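Side-chain contact in membrane-bound protease PH1510 (Pyrococcus horikoshii OT3, PDB 3WWV), which is a membrane-bound serine protease that cleaves near hydrophobic or aromatic residues and can degrade a stomatin homolog in vitro: residues V50-M55 / L60-E65. Sequence-based numbering, arbitrary orientation.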
loop_
_atom_site.group_PDB
_atom_site.type_symbol
_atom_site.label_atom_id
_atom_site.label_comp_id
_atom_site.label_asym_id
_atom_site.label_seq_id
_atom_site.Cartn_x
_atom_site.Cartn_y
_atom_site.Cartn_z
ATOM N N VAL A 50 -4.578 0.981 -9.557
ATOM C CA VAL A 50 -4.042 1.583 -8.336
ATOM C C VAL A 50 -3.975 0.572 -7.201
ATOM O O VAL A 50 -4.696 -0.442 -7.202
ATOM C CB VAL A 50 -4.880 2.805 -7.863
ATOM C CG1 VAL A 50 -4.709 3.993 -8.800
ATOM C CG2 VAL A 50 -6.350 2.447 -7.702
ATOM N N ARG A 51 -3.129 0.872 -6.219
ATOM C CA ARG A 51 -2.965 0.051 -5.028
ATOM C C ARG A 51 -3.498 0.821 -3.821
ATOM O O ARG A 51 -3.180 1.990 -3.664
ATOM C CB ARG A 51 -1.474 -0.217 -4.824
ATOM C CG ARG A 51 -1.145 -1.309 -3.814
ATOM C CD ARG A 51 -0.687 -2.568 -4.525
ATOM N NE ARG A 51 -1.689 -3.613 -4.457
ATOM C CZ ARG A 51 -1.667 -4.730 -5.177
ATOM N NH1 ARG A 51 -0.701 -4.949 -6.058
ATOM N NH2 ARG A 51 -2.628 -5.625 -5.025
ATOM N N VAL A 52 -4.281 0.173 -2.963
ATOM C CA VAL A 52 -4.810 0.842 -1.768
ATOM C C VAL A 52 -3.771 0.809 -0.635
ATOM O O VAL A 52 -3.369 -0.269 -0.209
ATOM C CB VAL A 52 -6.153 0.222 -1.290
ATOM C CG1 VAL A 52 -6.774 1.067 -0.184
ATOM C CG2 VAL A 52 -7.136 0.065 -2.448
ATOM N N VAL A 53 -3.341 1.978 -0.157
ATOM C CA VAL A 53 -2.255 2.054 0.836
ATOM C C VAL A 53 -2.700 2.539 2.216
ATOM O O VAL A 53 -2.002 2.311 3.217
ATOM C CB VAL A 53 -1.040 2.889 0.343
ATOM C CG1 VAL A 53 -0.421 2.254 -0.899
ATOM C CG2 VAL A 53 -1.424 4.341 0.071
ATOM N N ASP A 54 -3.853 3.206 2.269
ATOM C CA ASP A 54 -4.407 3.733 3.523
ATOM C C ASP A 54 -5.876 4.068 3.332
ATOM O O ASP A 54 -6.413 3.924 2.238
ATOM C CB ASP A 54 -3.648 4.991 3.960
ATOM C CG ASP A 54 -3.764 5.272 5.447
ATOM O OD1 ASP A 54 -4.385 4.484 6.202
ATOM O OD2 ASP A 54 -3.219 6.306 5.870
ATOM N N MET A 55 -6.517 4.523 4.404
ATOM C CA MET A 55 -7.914 4.933 4.357
ATOM C C MET A 55 -8.147 6.142 5.249
ATOM O O MET A 55 -7.631 6.214 6.359
ATOM C CB MET A 55 -8.824 3.791 4.787
ATOM C CG MET A 55 -10.074 3.674 3.944
ATOM S SD MET A 55 -11.215 2.431 4.557
ATOM C CE MET A 55 -10.125 1.035 4.653
ATOM N N LEU A 60 -10.534 6.032 0.077
ATOM C CA LEU A 60 -9.329 5.203 -0.098
ATOM C C LEU A 60 -8.149 6.036 -0.590
ATOM O O LEU A 60 -8.294 6.845 -1.503
ATOM C CB LEU A 60 -9.595 4.056 -1.077
ATOM C CG LEU A 60 -10.774 3.150 -0.759
ATOM C CD1 LEU A 60 -10.912 2.069 -1.821
ATOM C CD2 LEU A 60 -10.621 2.531 0.619
ATOM N N ILE A 61 -6.988 5.840 0.030
ATOM C CA ILE A 61 -5.753 6.507 -0.392
ATOM C C ILE A 61 -4.946 5.501 -1.182
ATOM O O ILE A 61 -4.744 4.368 -0.747
ATOM C CB ILE A 61 -4.987 7.094 0.806
ATOM C CG1 ILE A 61 -5.849 8.189 1.448
ATOM C CG2 ILE A 61 -3.640 7.686 0.387
ATOM C CD1 ILE A 61 -5.611 8.344 2.927
ATOM N N VAL A 62 -4.527 5.908 -2.375
ATOM C CA VAL A 62 -4.005 4.986 -3.371
ATOM C C VAL A 62 -2.756 5.581 -3.996
ATOM O O VAL A 62 -2.586 6.808 -4.005
ATOM C CB VAL A 62 -5.044 4.691 -4.483
ATOM C CG1 VAL A 62 -6.336 4.120 -3.909
ATOM C CG2 VAL A 62 -5.357 5.932 -5.299
ATOM N N VAL A 63 -1.880 4.706 -4.482
ATOM C CA VAL A 63 -0.801 5.072 -5.407
ATOM C C VAL A 63 -1.072 4.303 -6.698
ATOM O O VAL A 63 -1.783 3.291 -6.666
ATOM C CB VAL A 63 0.618 4.720 -4.860
ATOM C CG1 VAL A 63 0.932 5.531 -3.604
ATOM C CG2 VAL A 63 0.768 3.228 -4.581
ATOM N N ARG A 64 -0.539 4.754 -7.833
ATOM C CA ARG A 64 -0.659 3.915 -9.027
ATOM C C ARG A 64 0.184 2.672 -8.870
ATOM O O ARG A 64 1.245 2.699 -8.247
ATOM C CB ARG A 64 -0.351 4.622 -10.356
ATOM C CG ARG A 64 0.690 5.720 -10.342
ATOM C CD ARG A 64 1.190 6.001 -11.760
ATOM N NE ARG A 64 0.145 5.955 -12.773
ATOM C CZ ARG A 64 -0.487 7.021 -13.257
ATOM N NH1 ARG A 64 -0.190 8.238 -12.836
ATOM N NH2 ARG A 64 -1.427 6.864 -14.168
ATOM N N GLU A 65 -0.321 1.576 -9.415
ATOM C CA GLU A 65 0.348 0.297 -9.316
ATOM C C GLU A 65 1.755 0.399 -9.942
ATOM O O GLU A 65 1.927 1.008 -11.000
ATOM C CB GLU A 65 -0.526 -0.770 -9.987
ATOM C CG GLU A 65 0.054 -2.177 -10.041
ATOM C CD GLU A 65 0.194 -2.842 -8.681
ATOM O OE1 GLU A 65 0.104 -2.155 -7.640
ATOM O OE2 GLU A 65 0.409 -4.071 -8.658
#
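The last beta hairpin of the NfeD-like C-terminal domain, strand 49-56 against strand 59-64, joins R51 to V63 as an antiparallel hydrogen-bonded pair and shows how a classic beta bulge shifts the register between two strands. R51 N gives a nearly straight bond to V63 O (2.8 Å, 170° at the hydrogen), and V63 N returns one to R51 O. Further along, V53 and D54 both face I61: V53 N donates to I61 O over 2.8 Å, while the second bond to that oxygen, from D54 N, is weak. I61 N then donates to D54 O, and the pairing resumes one residue out of step.

Side chains of V52, M55, L60 and V62 share one face. There CG of M55 lies against L60 CD2 at 3.6 Å, the two chains running side by side, and V52 CG1 reaches the same methyl. M10 of helix 7-10 packs on both M55 and L60. R51, D54, I61 and V63 take the other face, where I61 CD1 sits over D54 CB. V53, the bulge residue, sets its CG1 4.0 Å from V63 CG2; I11 of the second subunit packs on V53 and V63.

At the open end, R51 and E65 run alongside each other, their guanidinium and carboxylate planes 64° apart. With CG trans to the backbone nitrogen (chi1 -167°), the bent R51 chain brings NH1 to 3.0 Å from E65 OE2 in a salt bridge, while NE binds G12 O. A leucine here would probably leave the E65 carboxylate without this charged mate and the G12 carbonyl without this side-chain donor. R51 of the second subunit brings its NH1 close to this one, and E65 may temper the like charges. This hairpin is the fourth and fifth strands of the OB-fold barrel, the last of which also pairs in parallel with strand 32-38.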